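Local coordinates for protein ornithine carbamoyltransferase (Giardia intestinalis, PDB 3GRF) that probably catalyses carbamoyl transfer from carbamoyl phosphate to ornithine, or the reverse reaction in arginine degradation, as a trimeric ornithine carbamoyltransferase, at residues A[26-32]-A[143-147]; A[38-44]-A[66-71]; A[159-163]-A[185-189]; A[235-241]-A[276-282]; A[264-270]-A[289-295]. One frame throughout, in Å; residues are numbered along the deposited sequence.

Contact 1 of 5, residues A[26-32]-A[143-147]; sequences DRALDMK and MTIKE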
# COMPACT_ATOMS: atom_id res chain seq x y z
N ASP A 26 -19.37 17.72 13.73
CA ASP A 26 -18.73 19.03 13.71
C ASP A 26 -17.22 19.00 13.45
O ASP A 26 -16.66 19.93 12.86
CB ASP A 26 -19.01 19.75 15.02
CG ASP A 26 -20.45 20.05 15.21
OD1 ASP A 26 -21.17 20.28 14.21
OD2 ASP A 26 -20.88 20.07 16.38
N ARG A 27 -16.55 17.96 13.94
CA ARG A 27 -15.10 17.84 13.71
C ARG A 27 -14.89 17.54 12.20
O ARG A 27 -14.07 18.16 11.52
CB ARG A 27 -14.54 16.76 14.62
CG ARG A 27 -13.06 16.59 14.56
CD ARG A 27 -12.51 17.03 15.85
NE ARG A 27 -11.09 16.76 15.95
CZ ARG A 27 -10.23 17.55 16.57
NH1 ARG A 27 -10.65 18.69 17.11
NH2 ARG A 27 -8.96 17.23 16.61
N ALA A 28 -15.67 16.60 11.67
CA ALA A 28 -15.62 16.27 10.24
C ALA A 28 -15.83 17.53 9.41
O ALA A 28 -15.17 17.74 8.41
CB ALA A 28 -16.72 15.25 9.89
N LEU A 29 -16.82 18.33 9.82
CA LEU A 29 -17.16 19.55 9.09
C LEU A 29 -16.02 20.57 9.18
O LEU A 29 -15.72 21.28 8.21
CB LEU A 29 -18.44 20.15 9.66
CG LEU A 29 -19.77 19.52 9.26
CD1 LEU A 29 -20.84 20.15 10.14
CD2 LEU A 29 -20.01 19.75 7.76
N ASP A 30 -15.39 20.64 10.33
CA ASP A 30 -14.26 21.60 10.45
C ASP A 30 -13.02 21.11 9.74
O ASP A 30 -12.25 21.92 9.26
CB ASP A 30 -13.90 21.92 11.90
CG ASP A 30 -12.85 23.04 11.99
OD1 ASP A 30 -11.78 22.82 12.55
OD2 ASP A 30 -13.10 24.13 11.45
N MET A 31 -12.82 19.80 9.68
CA MET A 31 -11.70 19.23 8.89
C MET A 31 -11.93 19.33 7.41
O MET A 31 -10.98 19.39 6.65
CB MET A 31 -11.49 17.75 9.23
CG MET A 31 -11.13 17.52 10.67
SD MET A 31 -11.11 15.79 11.00
CE MET A 31 -10.07 15.71 12.46
N LYS A 32 -13.20 19.33 6.98
CA LYS A 32 -13.53 19.64 5.59
C LYS A 32 -13.16 20.99 5.12
O LYS A 32 -12.59 21.15 4.02
CB LYS A 32 -15.01 19.40 5.31
CG LYS A 32 -15.22 19.25 3.82
CD LYS A 32 -16.68 18.95 3.48
CE LYS A 32 -16.81 18.86 1.95
NZ LYS A 32 -18.21 18.58 1.52
N MET A 143 -23.26 13.92 8.85
CA MET A 143 -22.47 15.08 8.44
C MET A 143 -22.97 15.74 7.14
O MET A 143 -23.06 16.97 7.06
CB MET A 143 -21.03 14.68 8.32
CG MET A 143 -20.11 15.82 7.80
SD MET A 143 -18.71 15.17 6.76
CE MET A 143 -18.04 16.74 6.22
N THR A 144 -23.30 14.94 6.14
CA THR A 144 -23.82 15.42 4.86
C THR A 144 -25.17 16.08 5.07
O THR A 144 -25.45 17.14 4.49
CB THR A 144 -23.95 14.24 3.83
OG1 THR A 144 -22.66 13.64 3.61
CG2 THR A 144 -24.56 14.73 2.50
N ILE A 145 -26.03 15.46 5.88
CA ILE A 145 -27.33 16.04 6.19
C ILE A 145 -27.11 17.42 6.89
O ILE A 145 -27.68 18.42 6.45
CB ILE A 145 -28.21 15.08 7.04
CG1 ILE A 145 -28.71 13.91 6.17
CG2 ILE A 145 -29.43 15.78 7.71
CD1 ILE A 145 -29.16 12.65 6.99
N LYS A 146 -26.26 17.50 7.91
CA LYS A 146 -26.05 18.81 8.57
C LYS A 146 -25.49 19.88 7.65
O LYS A 146 -25.87 21.05 7.73
CB LYS A 146 -25.13 18.72 9.81
CG LYS A 146 -24.71 20.15 10.31
CD LYS A 146 -24.20 20.08 11.75
CE LYS A 146 -24.03 21.46 12.34
NZ LYS A 146 -23.37 21.24 13.66
N GLU A 147 -24.52 19.48 6.85
CA GLU A 147 -23.88 20.30 5.84
C GLU A 147 -24.86 20.86 4.84
O GLU A 147 -24.91 22.05 4.61
CB GLU A 147 -22.89 19.45 5.06
CG GLU A 147 -21.94 20.26 4.23
CD GLU A 147 -20.95 19.40 3.48
OE1 GLU A 147 -21.36 18.35 2.95
OE2 GLU A 147 -19.78 19.77 3.42
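Leu29 and Met143 run past each other in opposite directions where helices 18-33 and 135-151 cross; the axes of the two short segments approach to 10.0 Å and cross at -67°. Leu29 CD2 ends beside CG and CE of Met143, 3.9 Å from Met143 CE, while Met143 SD rests on Ala28 CB. The chain of Met143 starts with CG opposite its backbone N (chi1 176°) and then bends at chi2, which turns the methyl toward the flank of Lys32. There Lys32 CD approaches Met143 CE at 3.8 Å. Two ion pairs border this apolar strip. Lys32, extended throughout, crosses Glu147 at about a right angle and places NZ 2.7 Å from Glu147 OE2, on the syn side of the carboxylate. Asn309 of helix 303-322 also binds both Lys32 NZ and Glu147 OE1, so the pair is tied to a third helix. At the other border Lys146 NZ forms a very short salt bridge with Asp26 OD1. Its aliphatic part serves the core too, since Lys146 CD lies 3.7 Å from Leu29 CD1. An apolar strip bordered by two salt bridges thus joins helix 18-33 to helix 135-151 in the carbamoyl-phosphate domain.

Contact 2 of 5, residues A[38-44]-A[66-71]; sequences YTARAAN and MTRLGG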
# COMPACT_ATOMS: atom_id res chain seq x y z
N TYR A 38 -5.21 20.14 10.74
CA TYR A 38 -5.21 18.75 11.19
C TYR A 38 -4.07 17.93 10.59
O TYR A 38 -4.01 16.70 10.67
CB TYR A 38 -6.54 18.14 10.78
CG TYR A 38 -7.67 18.82 11.47
CD1 TYR A 38 -8.36 19.89 10.86
CD2 TYR A 38 -8.02 18.43 12.75
CE1 TYR A 38 -9.39 20.51 11.53
CE2 TYR A 38 -9.03 19.04 13.41
CZ TYR A 38 -9.73 20.06 12.80
OH TYR A 38 -10.77 20.60 13.54
N THR A 39 -3.12 18.65 10.05
CA THR A 39 -2.15 18.11 9.16
C THR A 39 -1.06 17.24 9.84
O THR A 39 -0.28 16.55 9.18
CB THR A 39 -1.68 19.31 8.35
OG1 THR A 39 -1.88 19.04 6.97
CG2 THR A 39 -0.32 19.69 8.66
N ALA A 40 -1.03 17.26 11.17
CA ALA A 40 -0.01 16.53 11.93
C ALA A 40 -0.65 15.75 13.08
O ALA A 40 0.04 15.25 13.97
CB ALA A 40 1.04 17.49 12.44
N ARG A 41 -1.98 15.63 13.04
CA ARG A 41 -2.74 14.92 14.08
C ARG A 41 -2.38 13.43 14.22
O ARG A 41 -2.29 12.92 15.34
CB ARG A 41 -4.25 15.09 13.84
CG ARG A 41 -4.82 16.52 14.13
CD ARG A 41 -4.68 16.94 15.62
NE ARG A 41 -5.58 16.16 16.46
CZ ARG A 41 -5.80 16.32 17.77
NH1 ARG A 41 -5.16 17.24 18.48
NH2 ARG A 41 -6.68 15.54 18.37
N ALA A 42 -2.10 12.75 13.10
CA ALA A 42 -1.63 11.35 13.12
C ALA A 42 -0.20 11.18 12.63
O ALA A 42 0.16 10.12 12.14
CB ALA A 42 -2.58 10.43 12.25
N ALA A 43 0.63 12.21 12.73
CA ALA A 43 1.99 12.12 12.27
C ALA A 43 2.61 10.87 12.90
O ALA A 43 2.45 10.65 14.09
CB ALA A 43 2.78 13.38 12.70
N ASN A 44 3.31 10.07 12.07
CA ASN A 44 4.01 8.83 12.50
C ASN A 44 3.17 7.70 13.04
O ASN A 44 3.69 6.70 13.62
CB ASN A 44 5.15 9.12 13.46
CG ASN A 44 6.15 10.09 12.89
OD1 ASN A 44 6.96 9.73 12.05
ND2 ASN A 44 6.04 11.34 13.28
N MET A 66 -5.76 9.21 6.44
CA MET A 66 -4.53 9.14 7.23
C MET A 66 -3.47 10.03 6.69
O MET A 66 -2.78 10.69 7.46
CB MET A 66 -3.99 7.71 7.38
CG MET A 66 -4.89 6.76 8.20
SD MET A 66 -5.05 7.18 9.96
CE MET A 66 -3.36 6.98 10.45
N THR A 67 -3.32 10.08 5.37
CA THR A 67 -2.36 11.02 4.74
C THR A 67 -2.67 12.45 5.12
O THR A 67 -1.76 13.27 5.38
CB THR A 67 -2.38 10.86 3.22
OG1 THR A 67 -2.09 9.49 2.90
CG2 THR A 67 -1.35 11.77 2.53
N ARG A 68 -3.95 12.79 5.18
CA ARG A 68 -4.35 14.18 5.48
C ARG A 68 -4.08 14.62 6.90
O ARG A 68 -4.01 15.81 7.20
CB ARG A 68 -5.80 14.41 5.10
CG ARG A 68 -5.95 14.54 3.59
CD ARG A 68 -7.40 14.56 3.17
NE ARG A 68 -8.04 15.87 3.37
CZ ARG A 68 -8.23 16.79 2.43
NH1 ARG A 68 -7.79 16.58 1.20
NH2 ARG A 68 -8.86 17.94 2.72
N LEU A 69 -3.97 13.61 7.77
CA LEU A 69 -3.73 13.74 9.20
C LEU A 69 -2.26 13.55 9.43
O LEU A 69 -1.78 13.85 10.50
CB LEU A 69 -4.51 12.64 9.93
CG LEU A 69 -5.83 12.83 10.67
CD1 LEU A 69 -6.48 14.17 10.54
CD2 LEU A 69 -6.79 11.72 10.28
N GLY A 70 -1.55 13.02 8.43
CA GLY A 70 -0.08 12.97 8.39
C GLY A 70 0.52 11.64 8.78
O GLY A 70 1.71 11.55 9.10
N GLY A 71 -0.32 10.61 8.76
CA GLY A 71 0.06 9.29 9.22
C GLY A 71 -0.09 8.40 7.99
O GLY A 71 0.06 8.88 6.86
O HOH W 1 3.81 9.39 9.22
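Backbone torsions bring Leu69 and Gly70 against the 38-44 loop: with phi 100° Gly70 takes the C-prime place of a Schellman motif that ends helix 56-69. Gly71 N closes the motif on Met66 O at 2.8 Å, with a weak bond from Gly70 N to Thr67 O, and Leu69 N reaches Met66 O from the opposite face of its plane. The turn presents Leu69 O to the loop, which itself makes two overlapping type I turns, Tyr38 to Arg41 and Ala40 to Ala43. Ala42 N donates to Leu69 O at 2.8 Å, arriving above the carbonyl plane. Beside this bond Ala42 CB packs on Leu69 CB at 3.7 Å, and Met66 CE, whose chain bends at chi2 and chi3, also touches Ala42 CB. Leu69 CD1 lies against Tyr38 CB. Both glycines bring bare CA atoms up to the loop, Gly71 CA lying 3.0 Å from Ala42 O. Tyr38 OH bonds Asp30 and Arg41 pairs with Asp319; Thr67 packs on His72 of a second subunit, and Asn44 on Thr67 of the third. Three CA-H...O contacts line the seam, the shortest from Ala43 CA to Gly70 O at 3.2 Å; a water bonded to Asn44 N donates to that same Gly70 O.

Contact 3 of 5, residues A[159-163]-A[185-189]; sequences FKGIK and LGMEC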
# COMPACT_ATOMS: atom_id res chain seq x y z
N PHE A 159 -30.76 18.63 13.88
CA PHE A 159 -31.25 17.32 13.40
C PHE A 159 -32.68 17.05 13.85
O PHE A 159 -33.44 16.32 13.20
CB PHE A 159 -30.33 16.18 13.89
CG PHE A 159 -28.96 16.18 13.26
CD1 PHE A 159 -27.84 16.55 14.00
CD2 PHE A 159 -28.77 15.78 11.93
CE1 PHE A 159 -26.57 16.55 13.43
CE2 PHE A 159 -27.50 15.79 11.35
CZ PHE A 159 -26.41 16.18 12.10
N LYS A 160 -33.08 17.68 14.95
CA LYS A 160 -34.39 17.45 15.54
C LYS A 160 -35.55 17.59 14.56
O LYS A 160 -36.49 16.82 14.64
CB LYS A 160 -34.60 18.36 16.74
CG LYS A 160 -33.46 18.34 17.73
CD LYS A 160 -33.58 17.14 18.59
CE LYS A 160 -32.23 16.71 19.14
NZ LYS A 160 -31.51 17.76 19.92
N GLY A 161 -35.46 18.58 13.66
CA GLY A 161 -36.53 18.92 12.71
C GLY A 161 -36.46 18.20 11.37
O GLY A 161 -37.40 18.26 10.57
N ILE A 162 -35.35 17.50 11.12
CA ILE A 162 -35.14 16.83 9.84
C ILE A 162 -35.81 15.48 9.93
O ILE A 162 -35.35 14.62 10.68
CB ILE A 162 -33.63 16.62 9.47
CG1 ILE A 162 -32.87 17.92 9.53
CG2 ILE A 162 -33.51 16.14 8.02
CD1 ILE A 162 -33.59 19.05 8.81
N LYS A 163 -36.89 15.30 9.18
CA LYS A 163 -37.58 13.99 9.13
C LYS A 163 -36.83 13.12 8.12
O LYS A 163 -36.56 13.58 7.03
CB LYS A 163 -39.04 14.15 8.73
CG LYS A 163 -39.96 14.89 9.72
CD LYS A 163 -40.23 16.32 9.23
CE LYS A 163 -41.56 16.84 9.69
NZ LYS A 163 -42.52 16.71 8.53
N LEU A 185 -29.55 10.99 17.50
CA LEU A 185 -29.66 12.41 17.16
C LEU A 185 -31.07 13.00 17.37
O LEU A 185 -31.24 14.21 17.31
CB LEU A 185 -29.12 12.69 15.73
CG LEU A 185 -27.59 12.49 15.58
CD1 LEU A 185 -27.25 12.48 14.11
CD2 LEU A 185 -26.74 13.65 16.26
N GLY A 186 -32.05 12.14 17.65
CA GLY A 186 -33.38 12.60 18.02
C GLY A 186 -34.21 12.94 16.81
O GLY A 186 -35.05 13.86 16.84
N MET A 187 -34.00 12.17 15.74
CA MET A 187 -34.74 12.35 14.51
C MET A 187 -35.92 11.41 14.43
O MET A 187 -35.90 10.28 14.95
CB MET A 187 -33.80 12.13 13.29
CG MET A 187 -32.72 13.18 13.18
SD MET A 187 -31.27 12.78 12.22
CE MET A 187 -32.00 12.95 10.58
N GLU A 188 -36.95 11.90 13.75
CA GLU A 188 -38.03 11.05 13.29
C GLU A 188 -37.48 10.19 12.13
O GLU A 188 -37.04 10.70 11.10
CB GLU A 188 -39.21 11.91 12.88
CG GLU A 188 -40.32 11.14 12.27
CD GLU A 188 -41.59 11.24 13.05
OE1 GLU A 188 -41.50 11.25 14.31
OE2 GLU A 188 -42.68 11.28 12.41
N CYS A 189 -37.42 8.89 12.35
CA CYS A 189 -36.87 8.02 11.31
C CYS A 189 -38.06 7.16 10.83
O CYS A 189 -38.72 6.53 11.64
CB CYS A 189 -35.74 7.17 11.90
SG CYS A 189 -34.08 7.09 11.04
O HOH W 2 -36.60 14.68 12.82
O HOH W 3 -37.47 15.05 16.49
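Leu185 fits a methyl squarely onto the Phe159 ring: CD1 stands 4.0 Å from the centroid and only 4° off the ring normal, a CH-pi contact over the centre of the face. Leu185 CD2 lies 3.8 Å from Phe159 CD1, so both methyls lie over the same face, one at its centre and the other toward the rim. Met187 fills the hollow between Phe159 and Ile162. Its CG lies 3.9 Å from Phe159 CB, and its sulfur approaches the ring obliquely, 5.0 Å from the centroid, in a Met-aromatic contact. A bend at chi3 (75°) then carries CE back toward Ile162 CB. Gly186, with positive phi, is the C-prime residue of the Schellman motif that ends helix 173-185; Lys160 CE passes over this turn and comes 3.3 Å from Leu185 O. Phe142 of helix 135-151 touches both Leu185 and Met187, while Phe155, in the loop after that helix, meets the Phe159 ring edge-to-face. The contact packs the turn between helix 173-185 and strand 188-192, which the Cys182-Cys189 disulfide ties together, against the loop leading into strand 164-167 of the parallel sheet. One water accepts from Glu188 N and donates to Lys160 O and Ile162 O. The chemistry is therefore divided: apolar side chains interlock directly, whereas the backbone N of Glu188 is linked to the 159-163 loop by water.

Contact 4 of 5, residues A[235-241]-A[276-282]; sequences VDVVYTD and RSIFMNC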
# COMPACT_ATOMS: atom_id res chain seq x y z
N VAL A 235 -41.26 14.03 4.30
CA VAL A 235 -39.93 13.77 4.86
C VAL A 235 -38.88 14.71 4.24
O VAL A 235 -39.09 15.25 3.16
CB VAL A 235 -39.50 12.26 4.80
CG1 VAL A 235 -40.51 11.36 5.54
CG2 VAL A 235 -39.32 11.81 3.37
N ASP A 236 -37.76 14.91 4.93
CA ASP A 236 -36.73 15.86 4.47
C ASP A 236 -35.54 15.16 3.82
O ASP A 236 -34.73 15.80 3.15
CB ASP A 236 -36.25 16.73 5.63
CG ASP A 236 -37.38 17.48 6.30
OD1 ASP A 236 -37.65 17.20 7.49
OD2 ASP A 236 -37.98 18.35 5.64
N VAL A 237 -35.41 13.85 4.05
CA VAL A 237 -34.31 13.05 3.51
C VAL A 237 -34.96 11.75 3.08
O VAL A 237 -35.72 11.16 3.85
CB VAL A 237 -33.22 12.68 4.55
CG1 VAL A 237 -32.08 11.83 3.86
CG2 VAL A 237 -32.66 13.94 5.21
N VAL A 238 -34.64 11.33 1.86
CA VAL A 238 -35.01 9.99 1.42
C VAL A 238 -33.76 9.20 1.05
O VAL A 238 -33.01 9.56 0.14
CB VAL A 238 -35.95 10.02 0.21
CG1 VAL A 238 -36.31 8.56 -0.22
CG2 VAL A 238 -37.21 10.84 0.53
N TYR A 239 -33.56 8.08 1.72
CA TYR A 239 -32.29 7.41 1.62
C TYR A 239 -32.65 6.02 1.18
O TYR A 239 -33.63 5.46 1.66
CB TYR A 239 -31.63 7.45 3.00
CG TYR A 239 -30.19 7.01 3.13
CD1 TYR A 239 -29.78 5.73 2.77
CD2 TYR A 239 -29.27 7.85 3.69
CE1 TYR A 239 -28.47 5.31 2.94
CE2 TYR A 239 -28.00 7.45 3.89
CZ TYR A 239 -27.59 6.19 3.48
OH TYR A 239 -26.30 5.81 3.69
N THR A 240 -31.88 5.49 0.23
CA THR A 240 -32.04 4.09 -0.16
C THR A 240 -30.69 3.47 -0.45
O THR A 240 -29.67 4.16 -0.48
CB THR A 240 -33.02 3.94 -1.35
OG1 THR A 240 -33.32 2.55 -1.52
CG2 THR A 240 -32.46 4.55 -2.61
N ASP A 241 -30.65 2.15 -0.60
CA ASP A 241 -29.38 1.55 -0.99
C ASP A 241 -29.60 0.21 -1.67
O ASP A 241 -30.73 -0.21 -1.81
CB ASP A 241 -28.34 1.54 0.18
CG ASP A 241 -28.42 0.30 1.09
OD1 ASP A 241 -27.36 -0.14 1.55
OD2 ASP A 241 -29.51 -0.21 1.37
N ARG A 276 -37.78 21.14 0.68
CA ARG A 276 -36.34 21.15 1.00
C ARG A 276 -35.65 19.77 0.87
O ARG A 276 -34.44 19.65 1.03
CB ARG A 276 -36.14 21.70 2.43
CG ARG A 276 -36.33 20.64 3.50
CD ARG A 276 -37.14 21.06 4.71
NE ARG A 276 -36.36 21.74 5.71
CZ ARG A 276 -36.46 21.60 7.04
NH1 ARG A 276 -37.30 20.74 7.61
NH2 ARG A 276 -35.67 22.32 7.81
N SER A 277 -36.41 18.70 0.61
CA SER A 277 -35.87 17.35 0.75
C SER A 277 -34.59 17.13 -0.02
O SER A 277 -34.27 17.86 -0.98
CB SER A 277 -36.90 16.27 0.40
OG SER A 277 -37.33 16.40 -0.94
N ILE A 278 -33.81 16.15 0.42
CA ILE A 278 -32.66 15.74 -0.33
C ILE A 278 -32.76 14.23 -0.48
O ILE A 278 -33.47 13.60 0.28
CB ILE A 278 -31.31 16.21 0.30
CG1 ILE A 278 -31.03 15.51 1.62
CG2 ILE A 278 -31.25 17.77 0.46
CD1 ILE A 278 -29.67 15.90 2.24
N PHE A 279 -32.05 13.68 -1.45
CA PHE A 279 -32.02 12.24 -1.70
C PHE A 279 -30.54 11.73 -1.46
O PHE A 279 -29.58 12.37 -1.91
CB PHE A 279 -32.48 11.93 -3.13
CG PHE A 279 -32.18 10.56 -3.54
CD1 PHE A 279 -33.03 9.51 -3.13
CD2 PHE A 279 -31.01 10.27 -4.24
CE1 PHE A 279 -32.71 8.17 -3.44
CE2 PHE A 279 -30.68 8.92 -4.57
CZ PHE A 279 -31.51 7.89 -4.15
N MET A 280 -30.40 10.61 -0.73
CA MET A 280 -29.13 10.02 -0.36
C MET A 280 -29.11 8.53 -0.72
O MET A 280 -30.16 7.90 -0.72
CB MET A 280 -28.96 10.15 1.14
CG MET A 280 -28.88 11.59 1.56
SD MET A 280 -28.50 11.85 3.32
CE MET A 280 -26.73 11.59 3.41
N ASN A 281 -27.92 7.98 -1.01
CA ASN A 281 -27.69 6.53 -1.26
C ASN A 281 -26.19 6.34 -1.01
O ASN A 281 -25.33 7.03 -1.64
CB ASN A 281 -28.10 6.17 -2.73
CG ASN A 281 -27.87 4.68 -3.13
OD1 ASN A 281 -28.54 4.18 -4.02
ND2 ASN A 281 -26.93 4.01 -2.49
N CYS A 282 -25.83 5.46 -0.08
CA CYS A 282 -24.43 5.31 0.31
C CYS A 282 -23.56 4.75 -0.81
O CYS A 282 -22.33 4.83 -0.73
CB CYS A 282 -24.34 4.46 1.58
SG CYS A 282 -25.17 2.84 1.48
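Tyr239 and Met280 meet on one face of a parallel strand pair. The tyrosine has CG opposite its backbone N (chi1 -171°), which lays the ring over the neighbouring strand, with Met280 C under one face and Met280 CB 3.4 Å from Tyr239 CD2. Met280, with chi1 -64° and chi2 extended, brings its sulfur to Val237 CG1 at 3.6 Å and obliquely past the Tyr239 ring, a Met-aromatic contact. On the other face Phe279 presents its ring edge to Thr240 CG2, 3.7 Å from Phe279 CE1. The backbones are regular: Val238 N bonds Ile278 O at 3.0 Å and Met280 N bonds Val238 O at 2.9 Å, with Ile278 N and Thr240 N extending the ladder. At the N-terminal end of the pair, Arg276 folds at chi2 and chi3 so that NH1 reaches Asp236 OD2 at 3.2 Å, from above a carboxylate nearly perpendicular to the guanidinium. Glu154 also pairs with Arg276, and Lys163 N bonds Asp236. Strand 278-281 is outermost within the chain's five-stranded parallel sheet and 237-240 lies between it and 164-167; helices 135-151, 173-185 and 303-322 touch the face bearing Tyr239 and Met280, where Tyr239 OH bonds Asp141, and Cys303 of helix 303-322 reaches Phe279 on the other.

Contact 5 of 5, residues A[264-270]-A[289-295]; sequences QVDDAVM and EEQTASV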
# COMPACT_ATOMS: atom_id res chain seq x y z
N GLN A 264 -39.08 1.18 -4.72
CA GLN A 264 -38.13 1.92 -5.56
C GLN A 264 -38.34 3.39 -5.32
O GLN A 264 -39.48 3.86 -5.35
CB GLN A 264 -38.45 1.63 -7.02
CG GLN A 264 -37.60 2.43 -8.00
CD GLN A 264 -37.72 1.89 -9.37
OE1 GLN A 264 -38.71 2.12 -10.03
NE2 GLN A 264 -36.74 1.11 -9.78
N VAL A 265 -37.27 4.14 -5.07
CA VAL A 265 -37.46 5.59 -4.95
C VAL A 265 -37.56 6.22 -6.36
O VAL A 265 -36.56 6.38 -7.04
CB VAL A 265 -36.40 6.31 -4.03
CG1 VAL A 265 -36.71 7.75 -3.94
CG2 VAL A 265 -36.37 5.70 -2.61
N ASP A 266 -38.78 6.54 -6.79
CA ASP A 266 -39.03 7.21 -8.08
C ASP A 266 -39.51 8.68 -7.93
O ASP A 266 -39.46 9.26 -6.83
CB ASP A 266 -40.01 6.37 -8.95
CG ASP A 266 -41.40 6.17 -8.29
OD1 ASP A 266 -42.16 5.37 -8.81
OD2 ASP A 266 -41.75 6.80 -7.28
N ASP A 267 -39.97 9.28 -9.03
CA ASP A 267 -40.36 10.69 -9.04
C ASP A 267 -41.61 10.89 -8.17
O ASP A 267 -41.75 11.92 -7.50
CB ASP A 267 -40.65 11.18 -10.48
CG ASP A 267 -39.38 11.42 -11.34
OD1 ASP A 267 -38.24 11.46 -10.84
OD2 ASP A 267 -39.54 11.62 -12.56
N ALA A 268 -42.54 9.91 -8.18
CA ALA A 268 -43.77 10.02 -7.39
C ALA A 268 -43.47 9.90 -5.91
O ALA A 268 -44.16 10.49 -5.07
CB ALA A 268 -44.77 8.93 -7.78
N VAL A 269 -42.45 9.12 -5.58
CA VAL A 269 -42.00 9.02 -4.20
C VAL A 269 -41.43 10.38 -3.77
O VAL A 269 -41.84 10.92 -2.75
CB VAL A 269 -41.01 7.82 -3.96
CG1 VAL A 269 -40.28 7.95 -2.64
CG2 VAL A 269 -41.75 6.48 -3.96
N MET A 270 -40.49 10.93 -4.55
CA MET A 270 -39.86 12.22 -4.20
C MET A 270 -40.84 13.41 -4.21
O MET A 270 -40.68 14.36 -3.41
CB MET A 270 -38.64 12.51 -5.09
CG MET A 270 -37.50 11.50 -4.94
SD MET A 270 -36.79 11.43 -3.25
CE MET A 270 -35.78 12.97 -3.28
N GLU A 289 -32.87 -0.01 -10.00
CA GLU A 289 -33.28 -0.86 -8.88
C GLU A 289 -33.80 -0.02 -7.72
O GLU A 289 -34.95 0.37 -7.73
CB GLU A 289 -32.16 -1.83 -8.50
CG GLU A 289 -31.78 -2.69 -9.71
CD GLU A 289 -30.99 -3.94 -9.37
OE1 GLU A 289 -30.46 -4.01 -8.24
OE2 GLU A 289 -30.92 -4.86 -10.25
N GLU A 290 -32.95 0.29 -6.75
CA GLU A 290 -33.41 0.98 -5.54
C GLU A 290 -33.91 2.40 -5.83
O GLU A 290 -34.73 2.95 -5.07
CB GLU A 290 -32.32 0.97 -4.46
CG GLU A 290 -31.07 1.78 -4.81
CD GLU A 290 -30.03 1.01 -5.60
OE1 GLU A 290 -28.96 1.59 -5.89
OE2 GLU A 290 -30.22 -0.17 -5.92
N GLN A 291 -33.44 2.98 -6.93
CA GLN A 291 -34.00 4.26 -7.40
C GLN A 291 -33.92 4.44 -8.92
O GLN A 291 -33.18 3.72 -9.57
CB GLN A 291 -33.37 5.44 -6.68
CG GLN A 291 -31.97 5.13 -6.16
CD GLN A 291 -30.98 5.33 -7.22
OE1 GLN A 291 -30.11 4.49 -7.48
NE2 GLN A 291 -31.13 6.44 -7.89
N THR A 292 -34.71 5.36 -9.46
CA THR A 292 -34.63 5.72 -10.87
C THR A 292 -33.47 6.64 -11.13
O THR A 292 -33.00 7.31 -10.21
CB THR A 292 -35.93 6.37 -11.40
OG1 THR A 292 -36.17 7.63 -10.76
CG2 THR A 292 -37.13 5.45 -11.19
N ALA A 293 -33.00 6.66 -12.38
CA ALA A 293 -31.89 7.48 -12.78
C ALA A 293 -32.28 8.96 -12.62
O ALA A 293 -31.46 9.78 -12.20
CB ALA A 293 -31.45 7.13 -14.23
N SER A 294 -33.55 9.28 -12.84
CA SER A 294 -34.06 10.65 -12.65
C SER A 294 -33.96 11.18 -11.21
O SER A 294 -33.93 12.37 -11.01
CB SER A 294 -35.52 10.75 -13.08
OG SER A 294 -36.36 10.15 -12.12
N VAL A 295 -33.93 10.29 -10.22
CA VAL A 295 -33.82 10.72 -8.80
C VAL A 295 -32.34 10.89 -8.50
O VAL A 295 -31.90 11.95 -8.08
CB VAL A 295 -34.51 9.73 -7.82
CG1 VAL A 295 -34.28 10.12 -6.35
CG2 VAL A 295 -36.04 9.64 -8.12
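Val265 and Gln291 form a single beta bridge, the centre of an interlock in which each segment then enters a short helix behind an N-cap residue, Asp266 or Thr292. The tight part begins with the backbone. Val265 N donates to Glu290 O at 2.8 Å and nearly straight (171°), and Val265 O accepts from Thr292 N at 3.2 Å, so both backbone polar groups of Val265 are used. Beside the bridge Val295 is wedged against the other segment: its CG2 lies 3.5 Å from Val265 O, while CG1 packs on Met270 CG at 3.8 Å and, more loosely, on Val265 CG1. Met270, bent at chi2 and chi3, reaches this position from the short helix 267-270. Phe279 of strand 278-281 touches both Met270 and Val295, and Val238 of strand 237-240 touches Val265 and Met270, which sets the pair on the face of the sheet that bears Val238 and Phe279. The other side is more exposed and rests on polar groups. Gln264, extended to its amide, turns NE2 to Glu289 O at 2.8 Å, with the acceptor in the amide plane, and its OE1 passes beside Thr292 CG2. Asp266 spends its carboxylate within its own segment, OD2 capping Val269 N. Farther out, toward solvent, Thr292 OG1 donates to Ser294 OG, and Ser294 OG donates to Asp267 OD1 at 2.6 Å, from above the carboxylate plane.

In the fold
Contacts 1 and 2 lie in the carbamoyl-phosphate range and contacts 3, 4 and 5 in the ornithine-binding range. Contact 2 is nested within the loop closed by contact 1; contact 3 follows, and contacts 4 and 5 interleave along the chain. Helix 135-151 connects the two groups: Ile145 packs on Phe159 and Ile162 of contact 3 and on Val237 and Met280 of contact 4. Contacts 3 and 4, centres 13 Å apart, reach the same five-stranded parallel sheet, and contact 5 packs beside contact 4 at 11 Å. Contacts 2 and 5 stand 40 Å apart, centre to centre, on opposite sides of the chain's centre, consistent with a two-domain carbamoyltransferase whose domains share helical connections.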